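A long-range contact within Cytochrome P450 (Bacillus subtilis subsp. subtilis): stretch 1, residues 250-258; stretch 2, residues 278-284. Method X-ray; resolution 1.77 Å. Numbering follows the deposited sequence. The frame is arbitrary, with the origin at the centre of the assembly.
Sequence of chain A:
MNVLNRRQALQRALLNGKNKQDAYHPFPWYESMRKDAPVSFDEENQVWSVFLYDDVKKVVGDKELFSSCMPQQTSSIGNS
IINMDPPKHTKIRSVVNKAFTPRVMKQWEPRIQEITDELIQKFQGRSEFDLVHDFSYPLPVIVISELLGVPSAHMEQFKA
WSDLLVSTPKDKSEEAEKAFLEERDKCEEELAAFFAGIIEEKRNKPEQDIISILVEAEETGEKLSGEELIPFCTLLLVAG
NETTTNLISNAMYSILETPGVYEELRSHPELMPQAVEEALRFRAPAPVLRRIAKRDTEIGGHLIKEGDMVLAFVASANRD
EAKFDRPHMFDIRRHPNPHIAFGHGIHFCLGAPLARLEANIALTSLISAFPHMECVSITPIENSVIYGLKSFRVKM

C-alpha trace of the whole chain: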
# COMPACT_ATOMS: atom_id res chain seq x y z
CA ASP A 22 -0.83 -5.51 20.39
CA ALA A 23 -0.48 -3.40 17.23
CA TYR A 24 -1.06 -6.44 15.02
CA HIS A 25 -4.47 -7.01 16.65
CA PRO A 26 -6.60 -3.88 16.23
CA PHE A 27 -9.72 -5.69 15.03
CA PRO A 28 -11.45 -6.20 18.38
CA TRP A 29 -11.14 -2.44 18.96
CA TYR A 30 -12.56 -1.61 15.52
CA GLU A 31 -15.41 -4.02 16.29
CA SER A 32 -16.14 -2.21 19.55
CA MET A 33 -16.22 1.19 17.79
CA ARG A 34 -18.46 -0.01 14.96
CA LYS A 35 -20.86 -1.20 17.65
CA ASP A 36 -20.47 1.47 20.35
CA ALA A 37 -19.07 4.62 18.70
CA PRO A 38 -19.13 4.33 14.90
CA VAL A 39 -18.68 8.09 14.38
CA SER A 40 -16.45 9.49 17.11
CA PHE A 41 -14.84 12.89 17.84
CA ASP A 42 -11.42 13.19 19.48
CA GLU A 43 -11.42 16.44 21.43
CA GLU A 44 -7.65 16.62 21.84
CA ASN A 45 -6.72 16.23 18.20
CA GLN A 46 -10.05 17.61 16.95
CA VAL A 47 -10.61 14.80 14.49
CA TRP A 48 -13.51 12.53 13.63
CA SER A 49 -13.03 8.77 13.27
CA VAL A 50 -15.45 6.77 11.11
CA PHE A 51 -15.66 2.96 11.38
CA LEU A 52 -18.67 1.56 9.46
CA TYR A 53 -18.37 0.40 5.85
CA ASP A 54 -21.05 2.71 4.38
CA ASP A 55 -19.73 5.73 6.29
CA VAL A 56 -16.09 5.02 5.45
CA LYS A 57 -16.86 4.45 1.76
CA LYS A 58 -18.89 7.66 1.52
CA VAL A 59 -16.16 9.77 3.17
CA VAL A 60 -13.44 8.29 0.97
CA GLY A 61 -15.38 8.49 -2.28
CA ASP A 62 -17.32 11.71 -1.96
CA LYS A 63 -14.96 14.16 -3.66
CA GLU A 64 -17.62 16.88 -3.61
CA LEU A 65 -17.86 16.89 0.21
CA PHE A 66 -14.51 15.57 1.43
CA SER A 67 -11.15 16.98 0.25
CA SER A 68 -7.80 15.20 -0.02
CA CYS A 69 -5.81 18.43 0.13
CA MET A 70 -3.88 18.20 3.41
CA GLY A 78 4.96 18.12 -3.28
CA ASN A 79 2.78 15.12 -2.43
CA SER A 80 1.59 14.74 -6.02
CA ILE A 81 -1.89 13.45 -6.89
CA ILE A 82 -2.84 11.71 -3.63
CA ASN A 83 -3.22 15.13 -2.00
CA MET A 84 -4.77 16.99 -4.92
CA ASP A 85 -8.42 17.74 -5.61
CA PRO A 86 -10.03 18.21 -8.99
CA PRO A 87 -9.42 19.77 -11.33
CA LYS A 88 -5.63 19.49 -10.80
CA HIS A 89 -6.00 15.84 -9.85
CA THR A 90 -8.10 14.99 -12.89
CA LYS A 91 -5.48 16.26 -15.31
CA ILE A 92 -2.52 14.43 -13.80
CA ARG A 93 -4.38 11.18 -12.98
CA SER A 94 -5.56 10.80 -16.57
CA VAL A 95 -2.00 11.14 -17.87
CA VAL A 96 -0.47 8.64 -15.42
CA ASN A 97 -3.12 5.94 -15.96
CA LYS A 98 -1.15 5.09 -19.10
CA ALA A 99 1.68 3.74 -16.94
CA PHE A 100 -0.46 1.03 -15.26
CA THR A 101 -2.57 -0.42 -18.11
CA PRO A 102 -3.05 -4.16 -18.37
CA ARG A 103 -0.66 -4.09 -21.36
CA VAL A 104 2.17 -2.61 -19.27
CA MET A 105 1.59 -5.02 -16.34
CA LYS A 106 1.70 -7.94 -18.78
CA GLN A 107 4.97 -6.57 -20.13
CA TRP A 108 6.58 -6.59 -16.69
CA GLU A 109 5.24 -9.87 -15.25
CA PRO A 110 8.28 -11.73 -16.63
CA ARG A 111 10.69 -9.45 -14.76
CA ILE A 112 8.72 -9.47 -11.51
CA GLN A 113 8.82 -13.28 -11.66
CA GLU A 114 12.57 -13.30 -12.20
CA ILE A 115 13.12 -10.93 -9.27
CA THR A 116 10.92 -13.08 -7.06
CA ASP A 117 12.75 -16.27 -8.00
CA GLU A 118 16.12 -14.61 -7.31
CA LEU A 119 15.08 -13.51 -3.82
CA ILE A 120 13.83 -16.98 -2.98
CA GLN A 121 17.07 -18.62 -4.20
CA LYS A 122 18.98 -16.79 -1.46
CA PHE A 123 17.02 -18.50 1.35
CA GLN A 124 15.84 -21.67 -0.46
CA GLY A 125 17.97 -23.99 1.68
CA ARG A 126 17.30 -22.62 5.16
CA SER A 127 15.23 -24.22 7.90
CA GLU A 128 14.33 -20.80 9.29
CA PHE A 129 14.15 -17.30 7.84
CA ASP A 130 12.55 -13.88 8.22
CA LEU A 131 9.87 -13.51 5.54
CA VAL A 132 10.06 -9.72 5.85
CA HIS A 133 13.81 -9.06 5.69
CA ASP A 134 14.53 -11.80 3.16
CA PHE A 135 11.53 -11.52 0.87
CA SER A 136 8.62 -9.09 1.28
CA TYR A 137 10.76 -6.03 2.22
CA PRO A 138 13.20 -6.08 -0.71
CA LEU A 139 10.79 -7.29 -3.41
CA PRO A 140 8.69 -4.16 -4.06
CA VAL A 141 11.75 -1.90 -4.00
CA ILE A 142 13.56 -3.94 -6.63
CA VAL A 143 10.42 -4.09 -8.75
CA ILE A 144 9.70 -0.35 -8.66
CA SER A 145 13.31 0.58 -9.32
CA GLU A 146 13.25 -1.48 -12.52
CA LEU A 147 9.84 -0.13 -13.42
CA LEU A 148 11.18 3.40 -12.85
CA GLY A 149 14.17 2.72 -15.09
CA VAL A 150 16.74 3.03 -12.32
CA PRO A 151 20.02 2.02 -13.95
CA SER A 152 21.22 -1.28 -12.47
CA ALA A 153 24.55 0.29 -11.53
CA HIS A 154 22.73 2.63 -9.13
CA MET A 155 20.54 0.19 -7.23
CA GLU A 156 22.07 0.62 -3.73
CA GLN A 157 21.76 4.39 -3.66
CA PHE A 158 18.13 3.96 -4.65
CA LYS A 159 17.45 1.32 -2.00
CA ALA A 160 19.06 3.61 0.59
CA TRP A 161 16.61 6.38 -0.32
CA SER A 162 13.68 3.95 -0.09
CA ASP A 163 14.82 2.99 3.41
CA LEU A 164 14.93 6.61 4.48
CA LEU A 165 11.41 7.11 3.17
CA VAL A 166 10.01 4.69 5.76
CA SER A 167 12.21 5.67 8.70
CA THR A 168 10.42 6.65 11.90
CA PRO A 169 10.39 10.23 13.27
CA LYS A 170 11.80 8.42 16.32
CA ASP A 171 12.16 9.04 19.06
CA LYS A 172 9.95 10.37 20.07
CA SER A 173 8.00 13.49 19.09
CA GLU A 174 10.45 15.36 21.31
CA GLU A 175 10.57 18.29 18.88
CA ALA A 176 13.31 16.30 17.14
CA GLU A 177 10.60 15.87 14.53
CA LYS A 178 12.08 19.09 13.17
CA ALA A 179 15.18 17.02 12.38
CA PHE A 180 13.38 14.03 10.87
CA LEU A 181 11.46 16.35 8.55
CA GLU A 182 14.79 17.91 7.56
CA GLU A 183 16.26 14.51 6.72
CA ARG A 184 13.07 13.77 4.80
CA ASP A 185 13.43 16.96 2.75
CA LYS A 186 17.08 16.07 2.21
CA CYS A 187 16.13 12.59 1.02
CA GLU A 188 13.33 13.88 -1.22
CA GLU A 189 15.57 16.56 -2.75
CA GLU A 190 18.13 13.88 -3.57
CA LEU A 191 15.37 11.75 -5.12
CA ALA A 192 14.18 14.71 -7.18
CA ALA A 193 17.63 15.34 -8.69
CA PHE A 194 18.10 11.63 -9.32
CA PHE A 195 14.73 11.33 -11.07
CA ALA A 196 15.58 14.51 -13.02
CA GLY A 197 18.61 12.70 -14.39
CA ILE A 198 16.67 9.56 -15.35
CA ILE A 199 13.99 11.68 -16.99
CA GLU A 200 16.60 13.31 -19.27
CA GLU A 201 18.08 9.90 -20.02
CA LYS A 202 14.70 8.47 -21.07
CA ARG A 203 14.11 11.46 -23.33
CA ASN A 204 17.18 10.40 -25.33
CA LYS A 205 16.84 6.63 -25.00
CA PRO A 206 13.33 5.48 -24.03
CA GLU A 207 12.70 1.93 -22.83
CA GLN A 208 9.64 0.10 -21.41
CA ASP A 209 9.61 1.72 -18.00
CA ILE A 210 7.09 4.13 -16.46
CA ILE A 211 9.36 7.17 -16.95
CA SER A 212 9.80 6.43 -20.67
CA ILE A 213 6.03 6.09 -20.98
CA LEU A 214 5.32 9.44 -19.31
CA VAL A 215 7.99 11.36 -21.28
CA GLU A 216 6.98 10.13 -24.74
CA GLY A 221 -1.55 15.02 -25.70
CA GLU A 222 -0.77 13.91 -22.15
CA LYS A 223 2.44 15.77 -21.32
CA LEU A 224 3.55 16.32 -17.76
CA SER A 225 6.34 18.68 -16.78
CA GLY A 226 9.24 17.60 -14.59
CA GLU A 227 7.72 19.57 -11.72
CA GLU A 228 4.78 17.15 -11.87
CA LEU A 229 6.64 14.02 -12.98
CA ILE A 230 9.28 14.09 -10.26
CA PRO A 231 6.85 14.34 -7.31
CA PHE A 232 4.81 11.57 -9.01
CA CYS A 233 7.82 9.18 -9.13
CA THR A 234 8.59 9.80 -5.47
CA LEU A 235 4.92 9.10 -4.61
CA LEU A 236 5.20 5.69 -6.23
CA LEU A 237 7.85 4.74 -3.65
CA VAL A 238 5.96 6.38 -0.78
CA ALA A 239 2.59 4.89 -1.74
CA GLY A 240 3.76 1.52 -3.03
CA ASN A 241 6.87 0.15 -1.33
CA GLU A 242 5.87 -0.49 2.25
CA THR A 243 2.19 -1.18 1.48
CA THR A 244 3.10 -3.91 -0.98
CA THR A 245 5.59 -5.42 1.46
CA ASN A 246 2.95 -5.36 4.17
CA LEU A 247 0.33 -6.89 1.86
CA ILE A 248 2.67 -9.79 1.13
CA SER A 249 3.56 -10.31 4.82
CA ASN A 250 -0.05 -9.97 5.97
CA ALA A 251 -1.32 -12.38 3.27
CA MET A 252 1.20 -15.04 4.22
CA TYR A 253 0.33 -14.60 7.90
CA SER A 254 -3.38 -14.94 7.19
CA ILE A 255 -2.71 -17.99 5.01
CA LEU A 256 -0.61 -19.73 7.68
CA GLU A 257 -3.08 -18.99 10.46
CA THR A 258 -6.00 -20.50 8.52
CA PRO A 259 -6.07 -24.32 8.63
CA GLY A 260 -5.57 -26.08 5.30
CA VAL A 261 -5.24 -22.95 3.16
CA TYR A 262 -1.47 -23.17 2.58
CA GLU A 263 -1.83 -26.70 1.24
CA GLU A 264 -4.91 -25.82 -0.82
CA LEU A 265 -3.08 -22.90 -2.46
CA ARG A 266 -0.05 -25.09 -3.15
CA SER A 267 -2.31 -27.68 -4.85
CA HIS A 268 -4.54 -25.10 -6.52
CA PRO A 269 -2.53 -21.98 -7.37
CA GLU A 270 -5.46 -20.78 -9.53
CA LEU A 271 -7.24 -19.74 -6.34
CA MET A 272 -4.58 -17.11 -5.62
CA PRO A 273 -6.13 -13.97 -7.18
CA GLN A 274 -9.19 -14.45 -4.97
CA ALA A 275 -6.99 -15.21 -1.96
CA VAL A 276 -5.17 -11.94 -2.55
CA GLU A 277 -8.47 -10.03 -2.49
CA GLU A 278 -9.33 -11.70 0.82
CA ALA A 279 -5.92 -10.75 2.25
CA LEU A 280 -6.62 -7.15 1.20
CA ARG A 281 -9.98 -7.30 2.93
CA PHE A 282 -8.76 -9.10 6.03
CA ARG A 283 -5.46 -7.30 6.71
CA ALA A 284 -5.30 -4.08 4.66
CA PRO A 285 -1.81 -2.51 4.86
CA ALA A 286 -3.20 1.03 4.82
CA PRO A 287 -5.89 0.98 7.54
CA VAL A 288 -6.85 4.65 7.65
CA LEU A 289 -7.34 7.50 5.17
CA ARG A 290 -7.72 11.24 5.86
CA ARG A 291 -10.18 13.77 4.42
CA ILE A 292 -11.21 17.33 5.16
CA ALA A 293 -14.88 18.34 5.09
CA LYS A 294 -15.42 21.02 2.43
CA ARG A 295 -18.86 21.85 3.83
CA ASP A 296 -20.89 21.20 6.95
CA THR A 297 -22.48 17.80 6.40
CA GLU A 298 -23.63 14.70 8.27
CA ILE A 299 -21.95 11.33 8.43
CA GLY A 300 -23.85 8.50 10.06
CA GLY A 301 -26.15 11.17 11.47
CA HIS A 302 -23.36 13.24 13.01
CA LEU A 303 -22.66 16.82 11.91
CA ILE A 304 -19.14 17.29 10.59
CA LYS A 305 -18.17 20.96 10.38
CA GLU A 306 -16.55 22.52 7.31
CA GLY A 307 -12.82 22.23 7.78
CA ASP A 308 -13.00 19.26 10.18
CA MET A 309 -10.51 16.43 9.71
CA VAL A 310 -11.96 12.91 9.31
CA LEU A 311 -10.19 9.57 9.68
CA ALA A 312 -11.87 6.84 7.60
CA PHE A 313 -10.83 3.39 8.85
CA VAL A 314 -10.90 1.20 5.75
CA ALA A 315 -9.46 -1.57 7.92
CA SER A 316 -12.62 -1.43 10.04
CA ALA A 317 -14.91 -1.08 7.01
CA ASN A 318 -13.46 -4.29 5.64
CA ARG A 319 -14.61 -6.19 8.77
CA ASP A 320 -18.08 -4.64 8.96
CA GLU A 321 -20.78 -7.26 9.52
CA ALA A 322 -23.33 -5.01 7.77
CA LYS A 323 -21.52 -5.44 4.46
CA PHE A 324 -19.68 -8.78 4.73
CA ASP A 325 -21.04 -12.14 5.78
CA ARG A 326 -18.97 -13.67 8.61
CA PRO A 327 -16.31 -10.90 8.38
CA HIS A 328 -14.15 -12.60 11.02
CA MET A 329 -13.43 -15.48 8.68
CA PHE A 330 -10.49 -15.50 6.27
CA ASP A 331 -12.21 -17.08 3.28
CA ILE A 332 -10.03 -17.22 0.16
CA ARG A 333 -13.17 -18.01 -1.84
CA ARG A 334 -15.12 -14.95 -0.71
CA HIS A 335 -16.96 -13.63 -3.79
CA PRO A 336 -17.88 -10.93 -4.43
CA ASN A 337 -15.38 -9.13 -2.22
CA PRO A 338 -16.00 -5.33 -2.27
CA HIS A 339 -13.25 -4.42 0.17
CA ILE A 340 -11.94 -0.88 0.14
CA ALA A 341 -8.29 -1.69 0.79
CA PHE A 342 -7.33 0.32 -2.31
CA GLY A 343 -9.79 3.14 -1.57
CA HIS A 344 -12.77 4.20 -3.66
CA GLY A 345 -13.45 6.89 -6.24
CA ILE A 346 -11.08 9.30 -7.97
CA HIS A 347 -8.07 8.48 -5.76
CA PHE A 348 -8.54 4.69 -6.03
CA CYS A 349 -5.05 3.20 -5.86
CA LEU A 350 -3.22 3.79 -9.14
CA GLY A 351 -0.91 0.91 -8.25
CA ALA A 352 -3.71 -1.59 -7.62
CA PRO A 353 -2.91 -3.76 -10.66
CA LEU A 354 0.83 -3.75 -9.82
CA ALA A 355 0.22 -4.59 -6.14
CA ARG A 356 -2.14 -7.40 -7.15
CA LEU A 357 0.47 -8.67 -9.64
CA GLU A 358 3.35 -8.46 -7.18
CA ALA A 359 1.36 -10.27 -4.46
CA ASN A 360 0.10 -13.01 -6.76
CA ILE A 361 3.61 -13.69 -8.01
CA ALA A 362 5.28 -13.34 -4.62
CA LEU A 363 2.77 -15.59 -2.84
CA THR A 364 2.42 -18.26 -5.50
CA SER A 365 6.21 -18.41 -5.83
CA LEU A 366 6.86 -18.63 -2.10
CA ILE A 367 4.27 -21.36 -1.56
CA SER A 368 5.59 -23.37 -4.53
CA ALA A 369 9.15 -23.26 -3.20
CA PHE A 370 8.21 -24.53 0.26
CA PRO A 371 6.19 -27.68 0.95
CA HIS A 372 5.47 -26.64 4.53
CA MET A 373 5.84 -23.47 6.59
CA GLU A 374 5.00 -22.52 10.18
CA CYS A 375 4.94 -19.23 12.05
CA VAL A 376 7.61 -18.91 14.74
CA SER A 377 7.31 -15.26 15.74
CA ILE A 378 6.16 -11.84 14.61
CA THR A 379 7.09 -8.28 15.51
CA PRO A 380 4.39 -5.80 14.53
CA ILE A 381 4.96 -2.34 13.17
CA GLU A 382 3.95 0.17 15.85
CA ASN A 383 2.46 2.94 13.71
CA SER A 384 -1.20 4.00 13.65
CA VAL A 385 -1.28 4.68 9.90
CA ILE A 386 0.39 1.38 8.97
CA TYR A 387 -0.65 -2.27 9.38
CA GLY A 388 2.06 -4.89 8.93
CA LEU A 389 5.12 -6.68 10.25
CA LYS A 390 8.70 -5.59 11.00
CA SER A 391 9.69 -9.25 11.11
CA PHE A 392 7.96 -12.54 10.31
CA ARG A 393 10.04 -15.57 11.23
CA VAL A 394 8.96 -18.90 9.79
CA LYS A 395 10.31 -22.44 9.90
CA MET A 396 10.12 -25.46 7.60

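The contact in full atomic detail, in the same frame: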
# COMPACT_ATOMS: atom_id res chain seq x y z
N ASN A 250 1.25 -9.76 5.35
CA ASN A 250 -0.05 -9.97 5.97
C ASN A 250 -0.81 -11.13 5.32
O ASN A 250 -1.51 -11.88 6.00
CB ASN A 250 -0.92 -8.70 5.89
CG ASN A 250 -0.39 -7.55 6.73
OD1 ASN A 250 0.51 -7.70 7.55
ND2 ASN A 250 -0.98 -6.37 6.52
N ALA A 251 -0.68 -11.27 3.99
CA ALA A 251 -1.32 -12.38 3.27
C ALA A 251 -0.73 -13.73 3.69
O ALA A 251 -1.45 -14.69 3.95
CB ALA A 251 -1.17 -12.19 1.77
N MET A 252 0.59 -13.80 3.77
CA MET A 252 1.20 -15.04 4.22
C MET A 252 0.81 -15.38 5.65
O MET A 252 0.62 -16.56 5.99
CB MET A 252 2.72 -15.00 4.12
CG MET A 252 3.27 -15.22 2.73
SD MET A 252 2.54 -16.67 1.94
CE MET A 252 2.51 -17.88 3.27
N TYR A 253 0.71 -14.36 6.51
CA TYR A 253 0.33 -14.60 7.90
C TYR A 253 -1.08 -15.15 7.94
O TYR A 253 -1.34 -16.15 8.62
CB TYR A 253 0.42 -13.33 8.75
CG TYR A 253 0.21 -13.56 10.23
CD1 TYR A 253 1.30 -13.80 11.08
CD2 TYR A 253 -1.06 -13.54 10.79
CE1 TYR A 253 1.11 -14.00 12.43
CE2 TYR A 253 -1.25 -13.73 12.14
CZ TYR A 253 -0.16 -13.97 12.95
OH TYR A 253 -0.36 -14.18 14.30
N SER A 254 -1.99 -14.50 7.22
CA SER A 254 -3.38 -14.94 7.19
C SER A 254 -3.49 -16.36 6.64
O SER A 254 -4.27 -17.18 7.16
CB SER A 254 -4.24 -14.00 6.34
OG SER A 254 -4.13 -12.66 6.80
N ILE A 255 -2.71 -16.65 5.61
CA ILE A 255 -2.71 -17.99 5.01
C ILE A 255 -2.24 -19.06 6.00
O ILE A 255 -2.85 -20.12 6.11
CB ILE A 255 -1.89 -18.03 3.69
CG1 ILE A 255 -2.69 -17.39 2.56
CG2 ILE A 255 -1.55 -19.48 3.32
CD1 ILE A 255 -1.82 -16.88 1.34
N LEU A 256 -1.15 -18.78 6.71
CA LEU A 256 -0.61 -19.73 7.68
C LEU A 256 -1.53 -19.93 8.87
O LEU A 256 -1.59 -21.02 9.44
CB LEU A 256 0.76 -19.27 8.21
CG LEU A 256 1.92 -19.18 7.22
CD1 LEU A 256 3.20 -18.80 7.97
CD2 LEU A 256 2.07 -20.50 6.48
N GLU A 257 -2.24 -18.88 9.27
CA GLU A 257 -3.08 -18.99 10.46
C GLU A 257 -4.40 -19.70 10.19
O GLU A 257 -5.12 -20.04 11.12
CB GLU A 257 -3.33 -17.63 11.10
CG GLU A 257 -4.37 -16.80 10.42
CD GLU A 257 -4.85 -15.63 11.28
OE1 GLU A 257 -5.68 -14.85 10.78
OE2 GLU A 257 -4.41 -15.51 12.44
N THR A 258 -4.72 -19.90 8.91
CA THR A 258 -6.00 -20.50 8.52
C THR A 258 -5.85 -21.95 8.08
O THR A 258 -5.29 -22.23 7.02
CB THR A 258 -6.64 -19.71 7.37
OG1 THR A 258 -6.56 -18.31 7.66
CG2 THR A 258 -8.09 -20.09 7.20
N GLU A 278 -8.94 -11.47 -0.57
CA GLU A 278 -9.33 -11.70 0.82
C GLU A 278 -8.25 -11.20 1.80
O GLU A 278 -8.56 -10.73 2.90
CB GLU A 278 -9.66 -13.17 1.06
CG GLU A 278 -10.19 -13.49 2.44
CD GLU A 278 -11.52 -12.84 2.76
OE1 GLU A 278 -11.86 -11.80 2.15
OE2 GLU A 278 -12.24 -13.37 3.66
N ALA A 279 -6.98 -11.28 1.40
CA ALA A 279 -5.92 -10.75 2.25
C ALA A 279 -6.03 -9.22 2.33
O ALA A 279 -5.83 -8.62 3.39
CB ALA A 279 -4.55 -11.18 1.74
N LEU A 280 -6.37 -8.59 1.20
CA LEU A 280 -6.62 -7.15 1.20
C LEU A 280 -7.77 -6.80 2.12
O LEU A 280 -7.71 -5.82 2.86
CB LEU A 280 -6.90 -6.65 -0.22
CG LEU A 280 -5.62 -6.54 -1.07
CD1 LEU A 280 -5.93 -6.69 -2.55
CD2 LEU A 280 -4.85 -5.26 -0.78
N ARG A 281 -8.85 -7.58 2.06
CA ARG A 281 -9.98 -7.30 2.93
C ARG A 281 -9.60 -7.51 4.38
O ARG A 281 -9.88 -6.66 5.24
CB ARG A 281 -11.20 -8.19 2.60
CG ARG A 281 -12.41 -7.76 3.47
CD ARG A 281 -13.54 -8.79 3.49
NE ARG A 281 -13.13 -10.06 4.09
CZ ARG A 281 -13.27 -10.37 5.38
NH1 ARG A 281 -12.90 -11.57 5.82
NH2 ARG A 281 -13.80 -9.51 6.23
N PHE A 282 -8.95 -8.63 4.65
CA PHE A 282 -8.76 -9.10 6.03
C PHE A 282 -7.68 -8.34 6.79
O PHE A 282 -7.83 -8.10 7.99
CB PHE A 282 -8.44 -10.59 6.02
CG PHE A 282 -8.76 -11.30 7.32
CD1 PHE A 282 -10.05 -11.33 7.81
CD2 PHE A 282 -7.76 -11.96 8.02
CE1 PHE A 282 -10.34 -12.01 8.99
CE2 PHE A 282 -8.05 -12.64 9.20
CZ PHE A 282 -9.33 -12.65 9.68
N ARG A 283 -6.60 -7.97 6.09
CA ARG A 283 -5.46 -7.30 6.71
C ARG A 283 -4.86 -6.20 5.81
O ARG A 283 -3.69 -6.26 5.43
CB ARG A 283 -4.38 -8.31 7.13
CG ARG A 283 -4.74 -9.07 8.43
CD ARG A 283 -3.63 -10.02 8.90
NE ARG A 283 -3.84 -10.48 10.28
CZ ARG A 283 -4.25 -11.71 10.62
NH1 ARG A 283 -4.48 -12.62 9.69
NH2 ARG A 283 -4.42 -12.02 11.90
N ALA A 284 -5.69 -5.21 5.51
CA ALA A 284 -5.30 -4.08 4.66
C ALA A 284 -4.07 -3.43 5.26
O ALA A 284 -4.03 -3.17 6.45
CB ALA A 284 -6.46 -3.08 4.60

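Two helices that cross steeply share little surface, and one long side chain laid along the partner can then supply the largest single share of the contact. This cytochrome P450 offers an example. The helix through Asn 250 and the helix ending near Phe 282 run at 96° to each other, their axes approaching to 9.3 Å. The backbones come nearest at Ala 251 and Ala 279, whose CA atoms lie 5.0 Å apart; the methyl groups meet there, Ala 251 CB to Ala 279 CB, at 3.5 Å. Side chains this small suit so close an approach.

Beyond this point the second helix gives out. Its last turn is closed by the bond from Arg 283 N to Ala 279 O (2.9 Å), but Arg 283 itself leaves helical geometry, and its carbonyl accepts a hydrogen bond from the amide of Asn 250, ND2 to Arg 283 O at 2.9 Å. Asn 250, its CA-to-CB bond directed toward the second stretch, thus ties a helix side chain to the partner's backbone.

The same arginine provides the largest share of the 363 Å² buried between the stretches. Extended through chi2 and chi3, both t, its side chain follows the first helix past successive turns. Arg 283 NH1 donates to Ser 254 OG at 2.9 Å and to Glu 257 OE1 at 2.8 Å, the latter a salt bridge; Arg 283 NH2 adds a weak bond to the same OE1 at 3.3 Å. Both acceptors lie near the guanidinium plane, where its N-H groups point, while Tyr 253 CE2 sits over one face, 3.6 Å from Arg 283 NH2. Ser 254 OG can accept from the arginine while donating to Asn 250 O (2.8 Å) within its own helix. The ring edge of Phe 282 borders this polar cluster, with CE2 3.6 Å from Glu 257 OE1.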